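Side-chain contacts in endoglucanase (Clostridium thermocellum, PDB 2E4T), which hydrolyses internal beta-1,4-glucan bonds of cellulose and xyloglucan, this chain being the family 44 glycoside hydrolase part of a longer multidomain cellulase: residues A[137-142]-A[211-216]; A[104-109]-A[226-231]; A[217-222]-A[276-281]; A[182-185]-A[189-192]; A[206-211]-A[258-263]. All coordinates share one frame; numbering follows the deposited sequence.

Contact 1 of 5, residues A[137-142]-A[211-216]; sequences VKFEKG and SVALSK
F139 lays one face of its ring on L214 of helix 204-221. L214 CB stands almost squarely over that face, 3.8 Å from the centroid of the F139 ring and 4° off the normal, a CH-pi contact made by the methylene at the root of the leucine. The two side chains run at about right angles, and a methyl group widens the contact at one side, L214 CD1 lying 3.7 Å from F139 CD1. At the rim, near the ring plane, A213 CB meets F139 CD2 at 3.7 Å, so two successive helix residues hold the phenyl group from different directions. With CG anti to the carbonyl carbon (chi1 -59°), the ring projects from the loop onto the helix.

The polar part is mediated by solvent. One water donates both to E140 OE2, at 2.7 Å, and to A213 O, also at 2.7 Å, linking the carboxylate to the helix backbone. The other carboxylate oxygen, OE1, forms a salt bridge with K220 further along the same helix, which probably helps to keep E140 ionised.

This is surface packing, with a bound calcium ion about 13 Å from the side chain of F139. Strand 134-138 leads into the loop, M158 of helix 158-169 touches both F139 and L214, and S211 and V212, turned away from F139, pack on helix 257-272.

Contact 2 of 5, residues A[104-109]-A[226-231]; sequences YTLITL and EIFGPA
L106 and F228 form the dense part of this contact. L106 CD1 sits over one face of the F228 ring, 3.7 Å from its centroid and 16° off the normal, a CH-pi contact displaced toward the rim. The second methyl also reaches the ring, with L106 CD2 3.9 Å from F228 CD2. Leucine and phenylalanine approach from opposite directions, and the phenylalanine torsion, with CG beside the backbone N, helps to present its face to L106. Y104 adds a second contact at the edge of the same ring: its OH lies near the phenyl plane, only 3.1 Å from F228 CE1. The two aromatic rings meet obliquely, their planes 68° apart.

Strands 104-109 and 226-232 are not neighbours in the eight-stranded parallel barrel of this TIM-barrel fold, since strand 180-183 lies between them. The axes of the two short segments come within 8.9 Å of each other, at 56°, and the gap is bridged by side chains from both strands, as in the interior of such a barrel. F228 also touches V279 and D281 of the following strand, 279-284.

The packing gives way to polar contacts at E226, the one partly exposed residue of the four. Y104 OH donates to E226 OE1 over 2.7 Å, using the anti lone pair of that oxygen. This setting probably favours the ionised carboxylate, for OE1 is also hydrogen-bonded to the hydroxyl of Y387, while OE2 forms a salt bridge with K354.

Contact 3 of 5, residues A[217-222]-A[276-281]; sequences AVKKVD and LLDVLD
L276 makes the first contact with the lysine that carries this interface, K219 in the last turn of helix 204-221. The meeting is light: K219 CE lies 4.3 Å from L276 CA, and K219 CD is 4.4 Å from the methyl L276 CD2. The backbone of the same leucine is tied to the helix by S215, whose OG is hydrogen-bonded to L276 O. L277 turns away from K219 and packs instead on Y261, L262 and M265 of helix 257-272.

D278 follows, pointing back toward the helix, and makes the strong bond. K219 NZ donates to D278 OD2 at 2.7 Å on the syn lone pair, forming a salt bridge, whereas D278 OD1 remains 3.7 Å from K219 NZ. The lysine and aspartate come from opposite directions. The lysine runs extended as far as CE and bends only at its last torsion, chi4 -92°, which swings the ammonium group onto the carboxylate. Each charged end has a second partner: K219 NZ also donates to A225 O, and D278 OD2 also accepts from I227 N. Such bonding probably stabilises the charged forms of the buried lysine and its partly exposed aspartate, and fixes the rotation of the lysine end.

From V279 onward the chain enters strand 279-284, pairing through its backbone with strand 226-232. The salt bridge thus lies beside the last turn of helix 204-221, where these two strands begin. It ties a helix of the outer layer to the N-terminal ends of the two barrel strands that follow it, in the beta/alpha order of a TIM barrel.

Contact 4 of 5, residues A[182-185]-A[189-192]; sequences SIDN and LWSH
W190 reaches back to D184 with its indole N-H, and these two residues, with N185, make the contact. W190 NE1 donates to D184 OD1 over 2.9 Å with an N-H...O angle of 150°. The acceptor is tilted 17° from the indole plane, and the donor comes in from above the carboxylate. The two flat groups are nearly perpendicular, so the aspartate is not stacked on the tryptophan: D184 CB lies in the indole plane at its edge, 3.8 Å from W190 CZ2.

The same oxygen also accepts from the following residue, N185 N donating to D184 OD1 at 2.7 Å on the anti side. T49 OG1 provides a further hydrogen bond to OD1, while OD2 accepts from the backbone nitrogens of A111 and A112. Multiple donors thus position both oxygens of this buried carboxylate.

D184 and N185 lie just beyond the C-terminal end of barrel strand 180-183, the fourth of the TIM barrel. In clan GH-A glycoside hydrolases, which have the same barrel, an Asn-Glu pair at the end of the fourth strand supplies the acid/base glutamate; N185 probably corresponds to that asparagine.

N185 OD1 accepts from R42 and H283, which hold the side chain to its neighbours. The backbone carbonyl of N185 lies beside the indole, with N185 O 3.6 Å from W190 CD1. H198 also meets the indole ring, and E206 of helix 204-221 touches it.

Contact 5 of 5, residues A[206-211]-A[258-263]; sequences ELIEKS and IDYYLD
I208 sends the end of its longer branch between two consecutive tyrosines of helix 257-272. I208 CG1 lies 3.6 Å from Y260 CE2, and the terminal methyl, I208 CD1, is 3.7 Å from Y261 CD1; both rings are met obliquely. CG1 stands beside the backbone N of I208 (chi1 -63°), which carries this branch across the gap between the helices. Those segments run broadly in the same direction, crossing at -34° with their axes 10.9 Å apart at closest approach.

A water bridges the next part of the interface, donating to S211 OG at 2.7 Å and hydrogen-bonded to Y261 OH, also at 2.7 Å. S211 OG in turn donates to L207 O at 2.7 Å. That carbonyl also accepts S211 N from its opposite face, so the serine hydroxyl is held against its own helix.

Further out, Y260 OH is hydrogen-bonded to E250, its ring meets Y254 edge-to-face, and Y261 touches P230 and L277. The two helices of the barrel's outer layer thus pack through apolar side chains, while one water joins the hydroxyls of S211 and Y261 and E250 takes that of Y260.

Helix 204-221 supplies a segment to contacts 1, 3 and 5: contact 1 faces a surface loop, contact 5 the neighbouring helix 257-272, and contact 3 the base of strand 279-284. Contact 1 lies at the surface and contacts 2 to 5 are buried, contact 2 nearest the centre of the chain, within the barrel; contact 4 follows the strand between those of contact 2. Aromatic and aliphatic packing dominates contacts 1, 2 and 5, with water-mediated polar links in 1 and 5 and a direct tyrosine-glutamate bond in 2. Contacts 3 and 4 instead centre on carboxylates, partly exposed in 3 and buried in 4. L280 of contact 3 packs on Y261 of contact 5.

Contact 1 of 5, residues A[137-142]-A[211-216]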
# COMPACT_ATOMS: atom_id res chain seq x y z
N VAL A 137 13.22 -4.84 -22.85
CA VAL A 137 13.68 -3.89 -21.86
C VAL A 137 15.11 -4.18 -21.46
O VAL A 137 15.46 -5.33 -21.16
CB VAL A 137 12.79 -3.97 -20.60
CG1 VAL A 137 13.36 -3.10 -19.51
CG2 VAL A 137 11.36 -3.51 -20.99
N LYS A 138 15.93 -3.13 -21.46
CA LYS A 138 17.26 -3.18 -20.85
C LYS A 138 17.27 -2.17 -19.73
O LYS A 138 16.73 -1.05 -19.88
CB LYS A 138 18.36 -2.90 -21.88
CG LYS A 138 18.54 -4.06 -22.84
CD LYS A 138 19.72 -3.86 -23.74
CE LYS A 138 20.23 -5.16 -24.40
NZ LYS A 138 19.13 -5.73 -25.30
N PHE A 139 17.91 -2.51 -18.61
CA PHE A 139 17.89 -1.59 -17.50
C PHE A 139 18.84 -0.40 -17.68
O PHE A 139 18.51 0.71 -17.26
CB PHE A 139 18.15 -2.33 -16.20
CG PHE A 139 17.13 -3.43 -15.95
CD1 PHE A 139 15.78 -3.26 -16.24
CD2 PHE A 139 17.54 -4.63 -15.37
CE1 PHE A 139 14.84 -4.28 -15.95
CE2 PHE A 139 16.61 -5.62 -15.11
CZ PHE A 139 15.30 -5.44 -15.41
N GLU A 140 20.01 -0.68 -18.29
CA GLU A 140 21.02 0.36 -18.52
C GLU A 140 21.22 0.55 -20.01
O GLU A 140 21.60 -0.38 -20.73
CB GLU A 140 22.36 0.03 -17.92
CG GLU A 140 22.26 0.15 -16.45
CD GLU A 140 23.59 0.06 -15.69
OE1 GLU A 140 24.64 0.50 -16.25
OE2 GLU A 140 23.61 -0.32 -14.48
N LYS A 141 21.06 1.78 -20.48
CA LYS A 141 21.30 2.07 -21.91
C LYS A 141 22.76 1.89 -22.31
O LYS A 141 23.04 1.39 -23.41
CB LYS A 141 20.82 3.48 -22.22
CG LYS A 141 20.86 3.82 -23.71
CD LYS A 141 20.31 5.16 -24.00
CE LYS A 141 20.17 5.44 -25.50
NZ LYS A 141 19.78 6.83 -25.79
N GLY A 142 23.68 2.32 -21.43
CA GLY A 142 25.13 2.25 -21.76
C GLY A 142 25.54 3.08 -22.95
O GLY A 142 26.55 2.81 -23.59
N SER A 211 16.23 -7.62 -10.03
CA SER A 211 16.01 -6.60 -9.02
C SER A 211 17.29 -5.80 -8.75
O SER A 211 17.29 -4.56 -8.64
CB SER A 211 15.53 -7.26 -7.72
OG SER A 211 14.29 -7.92 -7.93
N VAL A 212 18.41 -6.54 -8.60
CA VAL A 212 19.69 -5.93 -8.37
C VAL A 212 20.08 -5.03 -9.54
O VAL A 212 20.55 -3.90 -9.37
CB VAL A 212 20.76 -7.00 -8.09
CG1 VAL A 212 22.16 -6.44 -8.06
CG2 VAL A 212 20.46 -7.70 -6.76
N ALA A 213 19.97 -5.59 -10.77
CA ALA A 213 20.38 -4.84 -11.95
C ALA A 213 19.52 -3.57 -12.14
O ALA A 213 20.05 -2.49 -12.48
CB ALA A 213 20.36 -5.72 -13.17
N LEU A 214 18.20 -3.69 -11.97
CA LEU A 214 17.35 -2.52 -12.16
C LEU A 214 17.63 -1.48 -11.07
O LEU A 214 17.72 -0.27 -11.36
CB LEU A 214 15.88 -2.95 -12.21
CG LEU A 214 14.88 -1.81 -12.31
CD1 LEU A 214 15.17 -0.89 -13.51
CD2 LEU A 214 13.46 -2.38 -12.47
N SER A 215 17.77 -1.92 -9.83
CA SER A 215 18.05 -0.98 -8.76
C SER A 215 19.34 -0.20 -9.03
O SER A 215 19.41 1.04 -8.90
CB SER A 215 18.15 -1.71 -7.43
OG SER A 215 18.43 -0.75 -6.43
N LYS A 216 20.42 -0.92 -9.42
CA LYS A 216 21.68 -0.24 -9.76
C LYS A 216 21.46 0.80 -10.84
O LYS A 216 21.99 1.92 -10.77
CB LYS A 216 22.74 -1.23 -10.19
CG LYS A 216 23.30 -2.07 -9.09
CD LYS A 216 24.14 -3.24 -9.63
CE LYS A 216 24.79 -4.08 -8.58
NZ LYS A 216 25.47 -5.28 -9.15
O HOH W 1 22.35 -2.61 -13.96

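Contact 2 of 5, residues A[104-109]-A[226-231]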
# COMPACT_ATOMS: atom_id res chain seq x y z
N TYR A 104 4.03 11.73 -2.04
CA TYR A 104 4.78 10.55 -2.46
C TYR A 104 4.13 9.99 -3.72
O TYR A 104 2.97 9.61 -3.69
CB TYR A 104 4.82 9.46 -1.36
CG TYR A 104 5.99 8.53 -1.50
CD1 TYR A 104 7.03 8.56 -0.58
CD2 TYR A 104 6.09 7.60 -2.57
CE1 TYR A 104 8.17 7.77 -0.71
CE2 TYR A 104 7.21 6.79 -2.69
CZ TYR A 104 8.26 6.90 -1.80
OH TYR A 104 9.38 6.14 -2.02
N THR A 105 4.93 9.88 -4.81
CA THR A 105 4.53 9.15 -6.00
C THR A 105 5.47 7.97 -6.17
O THR A 105 6.71 8.13 -6.11
CB THR A 105 4.60 10.06 -7.22
OG1 THR A 105 3.65 11.12 -7.04
CG2 THR A 105 4.24 9.29 -8.50
N LEU A 106 4.88 6.79 -6.36
CA LEU A 106 5.58 5.53 -6.58
C LEU A 106 5.26 5.05 -8.00
O LEU A 106 4.10 4.83 -8.33
CB LEU A 106 5.07 4.50 -5.55
CG LEU A 106 5.54 3.06 -5.75
CD1 LEU A 106 7.06 2.97 -5.69
CD2 LEU A 106 4.94 2.17 -4.68
N ILE A 107 6.31 4.99 -8.85
CA ILE A 107 6.14 4.61 -10.25
C ILE A 107 6.71 3.22 -10.48
O ILE A 107 7.89 2.96 -10.21
CB ILE A 107 6.85 5.65 -11.17
CG1 ILE A 107 6.22 7.03 -11.02
CG2 ILE A 107 6.86 5.17 -12.63
CD1 ILE A 107 4.72 7.12 -11.26
N THR A 108 5.89 2.35 -11.07
CA THR A 108 6.38 1.01 -11.44
C THR A 108 7.22 1.09 -12.70
O THR A 108 6.81 1.67 -13.74
CB THR A 108 5.21 0.08 -11.63
OG1 THR A 108 4.53 -0.06 -10.35
CG2 THR A 108 5.67 -1.32 -12.05
N LEU A 109 8.39 0.46 -12.62
CA LEU A 109 9.28 0.22 -13.75
C LEU A 109 9.12 -1.25 -14.19
O LEU A 109 8.62 -2.11 -13.47
CB LEU A 109 10.73 0.52 -13.38
CG LEU A 109 10.96 1.97 -12.90
CD1 LEU A 109 12.44 2.11 -12.49
CD2 LEU A 109 10.59 2.97 -13.99
N GLU A 226 13.90 5.71 -3.93
CA GLU A 226 13.72 4.48 -3.16
C GLU A 226 13.24 3.37 -4.08
O GLU A 226 12.29 3.59 -4.86
CB GLU A 226 12.71 4.73 -2.03
CG GLU A 226 13.33 5.57 -0.95
CD GLU A 226 12.40 5.89 0.20
OE1 GLU A 226 11.20 6.20 -0.02
OE2 GLU A 226 12.85 5.83 1.35
N ILE A 227 13.86 2.20 -3.93
CA ILE A 227 13.46 1.02 -4.70
C ILE A 227 12.62 0.11 -3.83
O ILE A 227 12.99 -0.27 -2.70
CB ILE A 227 14.76 0.28 -5.19
CG1 ILE A 227 15.43 1.10 -6.28
CG2 ILE A 227 14.41 -1.14 -5.64
CD1 ILE A 227 14.65 1.03 -7.67
N PHE A 228 11.45 -0.25 -4.40
CA PHE A 228 10.45 -1.10 -3.78
C PHE A 228 10.41 -2.45 -4.51
O PHE A 228 10.37 -2.48 -5.75
CB PHE A 228 9.03 -0.48 -3.97
CG PHE A 228 8.73 0.75 -3.15
CD1 PHE A 228 9.48 1.91 -3.27
CD2 PHE A 228 7.65 0.74 -2.27
CE1 PHE A 228 9.17 3.05 -2.53
CE2 PHE A 228 7.32 1.89 -1.55
CZ PHE A 228 8.10 3.05 -1.68
N GLY A 229 10.36 -3.54 -3.74
CA GLY A 229 10.12 -4.83 -4.34
C GLY A 229 9.88 -5.84 -3.24
O GLY A 229 10.15 -5.57 -2.07
N PRO A 230 9.34 -7.02 -3.60
CA PRO A 230 9.08 -7.48 -4.96
C PRO A 230 7.65 -7.28 -5.48
O PRO A 230 7.33 -7.78 -6.56
CB PRO A 230 9.48 -9.00 -4.94
CG PRO A 230 9.73 -9.34 -3.48
CD PRO A 230 9.21 -8.14 -2.65
N ALA A 231 6.80 -6.58 -4.70
CA ALA A 231 5.39 -6.37 -5.11
C ALA A 231 4.68 -7.72 -5.24
O ALA A 231 3.93 -7.99 -6.19
CB ALA A 231 5.26 -5.52 -6.36

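Contact 3 of 5, residues A[217-222]-A[276-281]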
# COMPACT_ATOMS: atom_id res chain seq x y z
N ALA A 217 20.72 0.43 -11.89
CA ALA A 217 20.53 1.32 -13.00
C ALA A 217 19.80 2.60 -12.58
O ALA A 217 20.14 3.71 -13.01
CB ALA A 217 19.72 0.59 -14.10
N VAL A 218 18.74 2.43 -11.78
CA VAL A 218 17.97 3.58 -11.30
C VAL A 218 18.83 4.48 -10.42
O VAL A 218 18.81 5.71 -10.57
CB VAL A 218 16.72 3.09 -10.51
CG1 VAL A 218 16.02 4.28 -9.82
CG2 VAL A 218 15.78 2.35 -11.41
N LYS A 219 19.56 3.87 -9.48
CA LYS A 219 20.30 4.68 -8.49
C LYS A 219 21.49 5.41 -9.10
O LYS A 219 21.93 6.39 -8.52
CB LYS A 219 20.68 3.82 -7.30
CG LYS A 219 19.38 3.50 -6.51
CD LYS A 219 19.63 2.65 -5.30
CE LYS A 219 18.42 2.48 -4.47
NZ LYS A 219 18.17 3.39 -3.40
N LYS A 220 22.00 4.97 -10.27
CA LYS A 220 23.00 5.77 -10.96
C LYS A 220 22.41 7.08 -11.48
O LYS A 220 23.12 8.10 -11.56
CB LYS A 220 23.61 4.97 -12.09
CG LYS A 220 24.62 3.99 -11.65
CD LYS A 220 25.57 3.59 -12.69
CE LYS A 220 25.09 2.35 -13.36
NZ LYS A 220 26.10 1.95 -14.42
N VAL A 221 21.12 7.08 -11.82
CA VAL A 221 20.45 8.29 -12.32
C VAL A 221 19.94 9.14 -11.15
O VAL A 221 20.08 10.37 -11.16
CB VAL A 221 19.27 7.93 -13.26
CG1 VAL A 221 18.55 9.17 -13.73
CG2 VAL A 221 19.81 7.11 -14.44
N ASP A 222 19.31 8.49 -10.17
CA ASP A 222 18.72 9.17 -9.02
C ASP A 222 19.15 8.44 -7.76
O ASP A 222 18.48 7.49 -7.32
CB ASP A 222 17.20 9.27 -9.08
CG ASP A 222 16.65 10.16 -8.00
OD1 ASP A 222 17.41 10.47 -7.02
OD2 ASP A 222 15.46 10.55 -8.11
N LEU A 276 20.42 -1.28 -2.09
CA LEU A 276 19.74 -1.49 -3.36
C LEU A 276 18.26 -1.83 -3.18
O LEU A 276 17.50 -1.81 -4.16
CB LEU A 276 20.41 -2.62 -4.19
CG LEU A 276 21.84 -2.28 -4.59
CD1 LEU A 276 22.44 -3.47 -5.33
CD2 LEU A 276 21.93 -1.04 -5.47
N LEU A 277 17.83 -2.18 -1.96
CA LEU A 277 16.41 -2.38 -1.67
C LEU A 277 16.07 -1.41 -0.54
O LEU A 277 16.64 -1.54 0.55
CB LEU A 277 16.13 -3.79 -1.18
CG LEU A 277 14.68 -4.08 -0.79
CD1 LEU A 277 13.73 -4.01 -2.00
CD2 LEU A 277 14.56 -5.36 -0.04
N ASP A 278 15.16 -0.47 -0.80
CA ASP A 278 14.75 0.46 0.25
C ASP A 278 13.50 -0.02 0.99
O ASP A 278 13.38 0.23 2.21
CB ASP A 278 14.52 1.84 -0.33
CG ASP A 278 15.82 2.40 -0.86
OD1 ASP A 278 16.62 2.91 -0.03
OD2 ASP A 278 16.04 2.31 -2.09
N VAL A 279 12.58 -0.65 0.26
CA VAL A 279 11.27 -0.95 0.80
C VAL A 279 10.84 -2.34 0.34
O VAL A 279 10.74 -2.60 -0.85
CB VAL A 279 10.21 0.08 0.36
CG1 VAL A 279 8.93 -0.14 1.15
CG2 VAL A 279 10.70 1.51 0.53
N LEU A 280 10.61 -3.23 1.31
CA LEU A 280 9.98 -4.53 1.07
C LEU A 280 8.50 -4.26 0.81
O LEU A 280 7.83 -3.66 1.64
CB LEU A 280 10.18 -5.43 2.29
CG LEU A 280 9.57 -6.82 2.15
CD1 LEU A 280 10.34 -7.65 1.13
CD2 LEU A 280 9.56 -7.54 3.50
N ASP A 281 8.03 -4.71 -0.37
CA ASP A 281 6.71 -4.30 -0.91
C ASP A 281 5.90 -5.54 -1.19
O ASP A 281 6.34 -6.43 -1.96
CB ASP A 281 7.06 -3.58 -2.27
CG ASP A 281 5.88 -3.20 -3.10
OD1 ASP A 281 4.78 -3.78 -2.90
OD2 ASP A 281 6.07 -2.27 -3.94

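Contact 4 of 5, residues A[182-185]-A[189-192]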
# COMPACT_ATOMS: atom_id res chain seq x y z
N SER A 182 9.05 1.01 -8.30
CA SER A 182 8.82 -0.41 -8.03
C SER A 182 9.45 -1.28 -9.10
O SER A 182 9.42 -0.94 -10.30
CB SER A 182 7.30 -0.67 -8.00
OG SER A 182 6.94 -2.02 -7.79
N ILE A 183 9.97 -2.43 -8.65
CA ILE A 183 10.49 -3.46 -9.57
C ILE A 183 9.25 -4.26 -10.11
O ILE A 183 8.91 -5.33 -9.64
CB ILE A 183 11.49 -4.36 -8.87
CG1 ILE A 183 12.63 -3.54 -8.25
CG2 ILE A 183 12.11 -5.31 -9.91
CD1 ILE A 183 13.44 -4.21 -7.25
N ASP A 184 8.58 -3.65 -11.08
CA ASP A 184 7.44 -4.33 -11.73
C ASP A 184 6.34 -4.63 -10.69
O ASP A 184 6.15 -3.86 -9.73
CB ASP A 184 7.95 -5.54 -12.54
CG ASP A 184 7.12 -5.89 -13.75
OD1 ASP A 184 5.98 -6.39 -13.55
OD2 ASP A 184 7.61 -5.69 -14.90
N ASN A 185 5.58 -5.68 -10.97
CA ASN A 185 4.36 -5.97 -10.24
C ASN A 185 4.17 -7.50 -10.27
O ASN A 185 4.18 -8.11 -11.33
CB ASN A 185 3.16 -5.34 -11.01
CG ASN A 185 1.86 -5.55 -10.27
OD1 ASN A 185 1.68 -5.02 -9.12
ND2 ASN A 185 0.97 -6.37 -10.82
N LEU A 189 3.29 -13.96 -10.52
CA LEU A 189 2.12 -14.09 -11.43
C LEU A 189 2.48 -13.67 -12.86
O LEU A 189 1.60 -13.74 -13.72
CB LEU A 189 0.91 -13.34 -10.92
CG LEU A 189 0.36 -13.88 -9.59
CD1 LEU A 189 -0.93 -13.15 -9.25
CD2 LEU A 189 0.14 -15.39 -9.59
N TRP A 190 3.73 -13.32 -13.18
CA TRP A 190 4.04 -12.95 -14.56
C TRP A 190 3.57 -14.03 -15.54
O TRP A 190 3.02 -13.72 -16.61
CB TRP A 190 5.54 -12.70 -14.74
CG TRP A 190 6.06 -11.43 -14.21
CD1 TRP A 190 5.37 -10.27 -13.94
CD2 TRP A 190 7.44 -11.14 -13.95
NE1 TRP A 190 6.24 -9.28 -13.50
CE2 TRP A 190 7.53 -9.78 -13.52
CE3 TRP A 190 8.61 -11.90 -14.03
CZ2 TRP A 190 8.76 -9.19 -13.18
CZ3 TRP A 190 9.84 -11.31 -13.70
CH2 TRP A 190 9.90 -9.97 -13.29
N SER A 191 3.86 -15.30 -15.22
CA SER A 191 3.54 -16.35 -16.19
C SER A 191 2.02 -16.63 -16.31
O SER A 191 1.63 -17.32 -17.26
CB SER A 191 4.26 -17.63 -15.78
OG SER A 191 3.84 -18.00 -14.46
N HIS A 192 1.23 -16.10 -15.37
CA HIS A 192 -0.22 -16.23 -15.40
C HIS A 192 -0.88 -14.97 -16.01
O HIS A 192 -1.77 -15.08 -16.88
CB HIS A 192 -0.73 -16.45 -13.96
CG HIS A 192 -2.17 -16.61 -13.92
ND1 HIS A 192 -3.10 -15.67 -13.48
CD2 HIS A 192 -2.88 -17.69 -14.28
CE1 HIS A 192 -4.32 -16.19 -13.57
NE2 HIS A 192 -4.20 -17.42 -14.06

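Contact 5 of 5, residues A[206-211]-A[258-263]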
# COMPACT_ATOMS: atom_id res chain seq x y z
N GLU A 206 16.29 -15.49 -11.17
CA GLU A 206 16.03 -14.43 -12.14
C GLU A 206 15.51 -13.19 -11.40
O GLU A 206 15.89 -12.06 -11.74
CB GLU A 206 14.98 -14.90 -13.18
CG GLU A 206 14.57 -13.78 -14.14
CD GLU A 206 13.55 -14.09 -15.21
OE1 GLU A 206 13.69 -15.09 -15.94
OE2 GLU A 206 12.54 -13.36 -15.23
N LEU A 207 14.59 -13.39 -10.44
CA LEU A 207 14.02 -12.21 -9.78
C LEU A 207 15.11 -11.41 -9.06
O LEU A 207 15.12 -10.16 -9.14
CB LEU A 207 12.89 -12.63 -8.83
CG LEU A 207 12.16 -11.47 -8.20
CD1 LEU A 207 11.61 -10.48 -9.22
CD2 LEU A 207 11.01 -12.03 -7.35
N ILE A 208 16.02 -12.10 -8.36
CA ILE A 208 17.12 -11.33 -7.71
C ILE A 208 17.98 -10.64 -8.72
O ILE A 208 18.34 -9.46 -8.55
CB ILE A 208 17.97 -12.26 -6.78
CG1 ILE A 208 17.17 -12.82 -5.64
CG2 ILE A 208 19.21 -11.54 -6.31
CD1 ILE A 208 16.51 -11.88 -4.81
N GLU A 209 18.38 -11.37 -9.78
CA GLU A 209 19.27 -10.75 -10.78
C GLU A 209 18.66 -9.49 -11.33
O GLU A 209 19.35 -8.44 -11.45
CB GLU A 209 19.57 -11.78 -11.90
CG GLU A 209 20.51 -12.85 -11.47
CD GLU A 209 21.03 -13.69 -12.63
OE1 GLU A 209 20.79 -13.35 -13.81
OE2 GLU A 209 21.67 -14.72 -12.35
N LYS A 210 17.38 -9.55 -11.71
CA LYS A 210 16.72 -8.39 -12.27
C LYS A 210 16.59 -7.26 -11.27
O LYS A 210 16.74 -6.07 -11.61
CB LYS A 210 15.35 -8.78 -12.80
CG LYS A 210 15.38 -9.58 -14.08
CD LYS A 210 14.02 -9.95 -14.55
CE LYS A 210 14.09 -10.49 -15.97
NZ LYS A 210 12.85 -10.71 -16.56
N SER A 211 16.23 -7.62 -10.03
CA SER A 211 16.01 -6.60 -9.02
C SER A 211 17.29 -5.80 -8.75
O SER A 211 17.29 -4.56 -8.64
CB SER A 211 15.53 -7.26 -7.72
OG SER A 211 14.29 -7.92 -7.93
N ILE A 258 10.45 -14.50 1.56
CA ILE A 258 10.76 -13.15 2.08
C ILE A 258 12.18 -13.08 2.61
O ILE A 258 12.91 -12.11 2.35
CB ILE A 258 9.77 -12.83 3.23
CG1 ILE A 258 8.31 -12.74 2.72
CG2 ILE A 258 10.19 -11.59 3.98
CD1 ILE A 258 8.04 -11.61 1.75
N ASP A 259 12.61 -14.10 3.39
CA ASP A 259 13.97 -14.06 3.97
C ASP A 259 15.04 -14.15 2.90
O ASP A 259 16.08 -13.48 3.00
CB ASP A 259 14.14 -15.23 4.94
CG ASP A 259 13.33 -15.06 6.23
OD1 ASP A 259 12.91 -13.93 6.53
OD2 ASP A 259 13.20 -16.09 6.95
N TYR A 260 14.83 -15.04 1.91
CA TYR A 260 15.78 -15.16 0.79
C TYR A 260 15.91 -13.81 0.07
O TYR A 260 17.03 -13.35 -0.25
CB TYR A 260 15.29 -16.24 -0.16
CG TYR A 260 16.08 -16.35 -1.45
CD1 TYR A 260 17.12 -17.28 -1.57
CD2 TYR A 260 15.74 -15.60 -2.55
CE1 TYR A 260 17.80 -17.44 -2.76
CE2 TYR A 260 16.43 -15.75 -3.77
CZ TYR A 260 17.45 -16.68 -3.86
OH TYR A 260 18.06 -16.85 -5.09
N TYR A 261 14.76 -13.18 -0.23
CA TYR A 261 14.82 -11.91 -0.97
C TYR A 261 15.58 -10.87 -0.19
O TYR A 261 16.47 -10.18 -0.72
CB TYR A 261 13.36 -11.44 -1.24
CG TYR A 261 13.26 -10.22 -2.06
CD1 TYR A 261 13.44 -10.25 -3.44
CD2 TYR A 261 12.97 -8.97 -1.47
CE1 TYR A 261 13.33 -9.13 -4.23
CE2 TYR A 261 12.84 -7.83 -2.28
CZ TYR A 261 12.97 -7.91 -3.63
OH TYR A 261 12.77 -6.76 -4.37
N LEU A 262 15.26 -10.72 1.10
CA LEU A 262 15.97 -9.73 1.92
C LEU A 262 17.47 -10.05 1.98
O LEU A 262 18.31 -9.15 1.85
CB LEU A 262 15.36 -9.71 3.33
CG LEU A 262 13.96 -9.10 3.40
CD1 LEU A 262 13.32 -9.51 4.72
CD2 LEU A 262 14.00 -7.59 3.25
N ASP A 263 17.80 -11.33 2.22
CA ASP A 263 19.19 -11.71 2.40
C ASP A 263 19.98 -11.47 1.10
O ASP A 263 21.13 -10.96 1.15
CB ASP A 263 19.26 -13.19 2.80
CG ASP A 263 20.64 -13.62 3.27
OD1 ASP A 263 21.28 -12.90 4.04
OD2 ASP A 263 21.04 -14.76 2.95
O HOH W 2 11.89 -7.39 -6.81